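PDB 3U0A: acyl-CoA thioesterase II TesB2 from Mycobacterium marinum, which probably hydrolyses fatty acyl-CoA thioesters to free fatty acid and coenzyme A, as a member of the C/M/P thioester hydrolase family. Local coordinates for residues V174-R179 and L237-S242; L188-L193 and R229-D234. All blocks are in the same frame, centred on the assembly; numbering follows the deposited sequence.

Contact 1 of 2, residues V174-R179 and L237-S242. With SO4 (sulfate ion), chain C.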
# COMPACT_ATOMS: atom_id res chain seq x y z
N VAL A 174 1.38 -9.50 17.67
CA VAL A 174 0.99 -10.90 17.65
C VAL A 174 2.10 -11.80 17.10
O VAL A 174 2.67 -11.52 16.05
CB VAL A 174 -0.26 -11.13 16.78
CG1 VAL A 174 -0.81 -12.52 17.04
CG2 VAL A 174 -1.32 -10.09 17.10
N TRP A 175 2.39 -12.89 17.80
CA TRP A 175 3.27 -13.92 17.27
C TRP A 175 2.46 -15.01 16.66
O TRP A 175 1.49 -15.46 17.23
CB TRP A 175 4.09 -14.55 18.37
CG TRP A 175 5.19 -13.73 18.93
CD1 TRP A 175 5.16 -12.94 20.06
CD2 TRP A 175 6.56 -13.63 18.44
NE1 TRP A 175 6.37 -12.36 20.28
CE2 TRP A 175 7.26 -12.74 19.34
CE3 TRP A 175 7.25 -14.19 17.39
CZ2 TRP A 175 8.59 -12.43 19.18
CZ3 TRP A 175 8.59 -13.85 17.20
CH2 TRP A 175 9.24 -12.99 18.09
N PHE A 176 2.88 -15.49 15.51
CA PHE A 176 2.17 -16.57 14.85
C PHE A 176 3.11 -17.54 14.20
O PHE A 176 4.23 -17.18 13.82
CB PHE A 176 1.09 -16.06 13.85
CG PHE A 176 1.63 -15.27 12.66
CD1 PHE A 176 1.73 -15.83 11.38
CD2 PHE A 176 2.00 -13.91 12.79
CE1 PHE A 176 2.19 -15.09 10.28
CE2 PHE A 176 2.49 -13.18 11.69
CZ PHE A 176 2.57 -13.77 10.44
N ARG A 177 2.64 -18.76 14.04
CA ARG A 177 3.44 -19.84 13.52
C ARG A 177 2.49 -20.95 13.09
O ARG A 177 1.57 -21.30 13.84
CB ARG A 177 4.41 -20.31 14.62
CG ARG A 177 5.09 -21.63 14.33
CD ARG A 177 6.06 -22.05 15.43
NE ARG A 177 5.43 -22.69 16.57
CZ ARG A 177 6.09 -23.32 17.55
NH1 ARG A 177 7.42 -23.41 17.54
NH2 ARG A 177 5.41 -23.85 18.56
N HIS A 178 2.72 -21.51 11.91
CA HIS A 178 2.05 -22.73 11.46
C HIS A 178 2.56 -23.88 12.29
O HIS A 178 3.77 -24.11 12.35
CB HIS A 178 2.29 -22.98 9.96
CG HIS A 178 1.34 -24.01 9.36
ND1 HIS A 178 1.64 -25.32 9.27
CD2 HIS A 178 0.07 -23.88 8.84
CE1 HIS A 178 0.62 -25.99 8.71
NE2 HIS A 178 -0.34 -25.12 8.45
N ARG A 179 1.65 -24.60 12.94
CA ARG A 179 2.00 -25.70 13.86
C ARG A 179 2.84 -26.80 13.23
O ARG A 179 3.82 -27.24 13.79
CB ARG A 179 0.72 -26.35 14.41
CG ARG A 179 0.39 -25.98 15.83
CD ARG A 179 -1.10 -26.12 16.16
NE ARG A 179 -1.39 -25.33 17.37
CZ ARG A 179 -2.47 -24.56 17.59
NH1 ARG A 179 -3.44 -24.44 16.67
NH2 ARG A 179 -2.59 -23.88 18.73
N LEU A 237 6.96 -15.97 13.53
CA LEU A 237 6.93 -14.62 12.95
C LEU A 237 6.28 -13.66 13.97
O LEU A 237 5.24 -13.99 14.56
CB LEU A 237 6.11 -14.62 11.67
CG LEU A 237 6.56 -15.56 10.57
CD1 LEU A 237 5.48 -15.70 9.52
CD2 LEU A 237 7.91 -15.12 9.97
N LEU A 238 6.89 -12.50 14.17
CA LEU A 238 6.27 -11.45 14.95
C LEU A 238 5.64 -10.40 14.06
O LEU A 238 6.29 -9.81 13.19
CB LEU A 238 7.27 -10.76 15.85
CG LEU A 238 6.85 -9.46 16.55
CD1 LEU A 238 5.88 -9.73 17.69
CD2 LEU A 238 8.09 -8.77 17.07
N TYR A 239 4.35 -10.19 14.29
CA TYR A 239 3.63 -9.20 13.58
C TYR A 239 3.52 -7.96 14.44
O TYR A 239 2.77 -7.92 15.39
CB TYR A 239 2.23 -9.66 13.28
CG TYR A 239 1.70 -9.06 12.02
CD1 TYR A 239 2.32 -7.97 11.38
CD2 TYR A 239 0.56 -9.58 11.45
CE1 TYR A 239 1.80 -7.45 10.18
CE2 TYR A 239 0.03 -9.06 10.26
CZ TYR A 239 0.64 -8.03 9.61
OH TYR A 239 0.06 -7.62 8.43
N ASP A 240 4.26 -6.94 14.06
CA ASP A 240 4.18 -5.68 14.75
C ASP A 240 3.21 -4.74 13.99
O ASP A 240 3.51 -4.33 12.87
CB ASP A 240 5.58 -5.09 14.88
CG ASP A 240 5.61 -3.84 15.66
OD1 ASP A 240 4.82 -3.69 16.60
OD2 ASP A 240 6.44 -3.01 15.33
N GLN A 241 2.07 -4.46 14.62
CA GLN A 241 0.92 -3.82 13.97
C GLN A 241 0.57 -2.50 14.62
O GLN A 241 0.94 -2.23 15.77
CB GLN A 241 -0.35 -4.68 14.04
CG GLN A 241 -0.17 -6.13 13.69
CD GLN A 241 -1.45 -6.95 13.91
OE1 GLN A 241 -2.17 -6.72 14.87
NE2 GLN A 241 -1.71 -7.90 13.02
N SER A 242 -0.16 -1.69 13.86
CA SER A 242 -0.70 -0.44 14.36
C SER A 242 -1.84 0.06 13.50
O SER A 242 -1.96 -0.30 12.33
CB SER A 242 0.39 0.64 14.47
OG SER A 242 0.31 1.61 13.43
S SO4 C . 8.70 -25.64 20.35
O1 SO4 C . 9.67 -24.71 19.67
O2 SO4 C . 8.13 -25.05 21.61
O3 SO4 C . 7.56 -26.02 19.46
O4 SO4 C . 9.47 -26.87 20.68
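Two aromatic rings of 174-179 lie against leucines of 237-242, one on each face of an antiparallel strand pair. On one face, CG of Trp175 is anti to the carbonyl carbon (chi1 -73°), and the indole reaches across to Leu238. Leu238 CB sits 3.6 Å from the centroid of the Trp175 six-membered ring, almost on the ring normal, a CH-pi contact. On the other face, CG of Phe176 lies in the crowded position between its backbone N and carbonyl carbon (chi1 63°). This turns the ring over Leu237, whose CB meets the ring face in a second CH-pi contact. Leu237 CD1 lies over the same side of the ring, near its margin, 3.4 Å from Phe176 CE1. Tyr239 CB approaches the Phe176 ring at its edge, 3.9 Å from CE2. The Tyr239 hydroxyl is hydrogen-bonded to Ser197 of helix 186-200, and Met196 of that helix packs on Phe176.

Arg177 NH2 is hydrogen-bonded to sulfate O3 at 3.2 Å. The ion probably comes from the crystallisation liquor.

The backbones fix this register. Val174 and Tyr239 form a hydrogen-bonded pair, with Tyr239 N 2.8 Å from Val174 O. Phe176 and Leu237 form the next such pair, and Trp175 and Leu238 are the non-hydrogen-bonded pair between them. Strands 171-178 and 237-247 are thus antiparallel neighbours in a HotDog fold, with the Phe176 face turned to helix 186-200.

Contact 2 of 2, residues L188-L193 and R229-D234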
# COMPACT_ATOMS: atom_id res chain seq x y z
N LEU A 188 4.12 -20.77 -1.18
CA LEU A 188 3.23 -21.24 -0.14
C LEU A 188 3.43 -20.45 1.16
O LEU A 188 2.49 -20.23 1.92
CB LEU A 188 3.45 -22.75 0.14
CG LEU A 188 2.68 -23.35 1.33
CD1 LEU A 188 1.18 -23.34 1.09
CD2 LEU A 188 3.14 -24.75 1.64
N HIS A 189 4.67 -20.07 1.41
CA HIS A 189 4.98 -19.33 2.61
C HIS A 189 4.44 -17.93 2.50
O HIS A 189 3.80 -17.46 3.41
CB HIS A 189 6.48 -19.39 2.94
CG HIS A 189 6.93 -20.76 3.40
ND1 HIS A 189 7.18 -21.04 4.67
CD2 HIS A 189 7.09 -21.95 2.69
CE1 HIS A 189 7.49 -22.33 4.78
NE2 HIS A 189 7.44 -22.88 3.56
N ILE A 190 4.67 -17.29 1.35
CA ILE A 190 4.15 -15.95 1.07
C ILE A 190 2.62 -15.92 1.26
O ILE A 190 2.10 -15.08 1.99
CB ILE A 190 4.64 -15.44 -0.32
CG1 ILE A 190 6.15 -15.18 -0.30
CG2 ILE A 190 4.00 -14.12 -0.68
CD1 ILE A 190 6.80 -15.31 -1.68
N CYS A 191 1.92 -16.89 0.65
CA CYS A 191 0.48 -17.03 0.80
C CYS A 191 0.05 -17.26 2.26
O CYS A 191 -0.92 -16.70 2.72
CB CYS A 191 -0.05 -18.17 -0.08
SG CYS A 191 -0.08 -17.78 -1.85
N ALA A 192 0.81 -18.08 2.97
CA ALA A 192 0.54 -18.33 4.37
C ALA A 192 0.57 -17.00 5.14
O ALA A 192 -0.37 -16.69 5.87
CB ALA A 192 1.55 -19.33 4.95
N LEU A 193 1.62 -16.21 4.94
CA LEU A 193 1.78 -14.94 5.63
C LEU A 193 0.70 -13.92 5.20
O LEU A 193 0.16 -13.18 6.05
CB LEU A 193 3.19 -14.36 5.41
CG LEU A 193 3.51 -12.96 5.98
CD1 LEU A 193 4.98 -12.82 6.23
CD2 LEU A 193 3.06 -11.86 5.04
N ARG A 229 12.22 -10.29 2.28
CA ARG A 229 13.27 -11.30 2.52
C ARG A 229 12.62 -12.63 2.75
O ARG A 229 11.46 -12.70 3.14
CB ARG A 229 14.13 -10.94 3.74
CG ARG A 229 15.02 -9.74 3.54
CD ARG A 229 15.48 -9.18 4.88
NE ARG A 229 16.20 -7.92 4.73
CZ ARG A 229 15.67 -6.69 4.83
NH1 ARG A 229 14.38 -6.49 5.12
NH2 ARG A 229 16.45 -5.64 4.63
N GLY A 230 13.36 -13.69 2.52
CA GLY A 230 12.84 -15.03 2.76
C GLY A 230 12.63 -15.32 4.24
O GLY A 230 13.36 -14.82 5.11
N PHE A 231 11.62 -16.13 4.50
CA PHE A 231 11.26 -16.52 5.86
C PHE A 231 10.62 -17.91 5.81
O PHE A 231 10.51 -18.50 4.74
CB PHE A 231 10.26 -15.50 6.44
CG PHE A 231 8.96 -15.44 5.67
CD1 PHE A 231 8.83 -14.61 4.57
CD2 PHE A 231 7.89 -16.25 6.03
CE1 PHE A 231 7.65 -14.57 3.84
CE2 PHE A 231 6.72 -16.23 5.31
CZ PHE A 231 6.59 -15.39 4.22
N ARG A 232 10.18 -18.41 6.95
CA ARG A 232 9.38 -19.61 7.01
C ARG A 232 8.17 -19.44 7.92
O ARG A 232 8.31 -19.08 9.08
CB ARG A 232 10.25 -20.74 7.52
CG ARG A 232 11.22 -21.30 6.49
CD ARG A 232 11.70 -22.71 6.82
NE ARG A 232 10.59 -23.68 6.80
CZ ARG A 232 10.22 -24.42 5.76
NH1 ARG A 232 10.85 -24.34 4.60
NH2 ARG A 232 9.20 -25.26 5.89
N ALA A 233 6.97 -19.71 7.39
CA ALA A 233 5.74 -19.59 8.16
C ALA A 233 5.46 -20.72 9.13
O ALA A 233 4.51 -20.63 9.85
CB ALA A 233 4.59 -19.44 7.23
N ASP A 234 6.25 -21.79 9.12
CA ASP A 234 6.23 -22.79 10.19
C ASP A 234 7.26 -22.50 11.32
O ASP A 234 7.50 -23.35 12.20
CB ASP A 234 6.41 -24.21 9.65
CG ASP A 234 7.58 -24.34 8.68
OD1 ASP A 234 8.31 -23.34 8.48
OD2 ASP A 234 7.74 -25.43 8.09
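One hydrogen bond joins helix 186-200 to the loop before strand 237-247. Ala233 N donates to His189 ND1 at 3.0 Å, with an angle of 163° at the hydrogen. The donor lies in the imidazole plane, at the ring edge. ND1 is therefore the acceptor. The other ring nitrogen, NE2, is hydrogen-bonded to the carbonyl of Pro183, so both nitrogens have a partner and the ring rotation is fixed.

A salt bridge lies within the loop. Arg232 bends at chi3 and grips Asp234 side-on, each oxygen using its syn lone pair. Arg232 NH2 bonds Asp234 OD2 at 2.6 Å, nearly straight and in the guanidinium plane. Arg232 NE bonds Asp234 OD1 at 2.9 Å, more bent and tilted out of that plane. Arg232 NH1 also forms a salt bridge with Asp184. The CE1 corner of His189 points at the centre of the Arg232 guanidinium face, with CE1 3.6 Å from Arg232 CZ. The two planes are 66° apart.

The apolar part is built round Phe231. Its CG lies in the crowded position between backbone N and carbonyl carbon (chi1 62°), which brings the ring end to the helix. Leu193 CD1 sits over one ring face, 3.6 Å from Phe231 CZ, in a CH-pi contact. The carbonyl of His189 meets the ring edge, with His189 O 3.6 Å from Phe231 CZ. Beside this, Ala192 CB and Ala233 CB touch at 3.8 Å.

An ND1 that accepts and an NE2 that faces a carbonyl are consistent with a neutral His189 protonated on NE2. The positive guanidinium beneath CE1 would probably favour that state, although Asp234 nearby would partly offset it.

Overall arrangement
Contacts 1 and 2 lie about 12 Å apart, centre to centre, in the same HotDog domain. Strand 171-178 leads to helix 186-200, which carries residues 188-193. After strand 217-227, the loop at 229-234 leads into strand 237-247, so both segments of contact 2 fall between those of contact 1 in sequence. The two contacts also meet directly. His178 N is 2.9 Å from Ala233 O, a probable hydrogen bond that carries the backbone link from the strand pair to the loop. Leu237 CD2 packs on Arg232 O at 4.1 Å. Like the sulfate at Arg177, the glycerol about 4 Å from the Arg232 side chain probably comes from the crystallisation liquor.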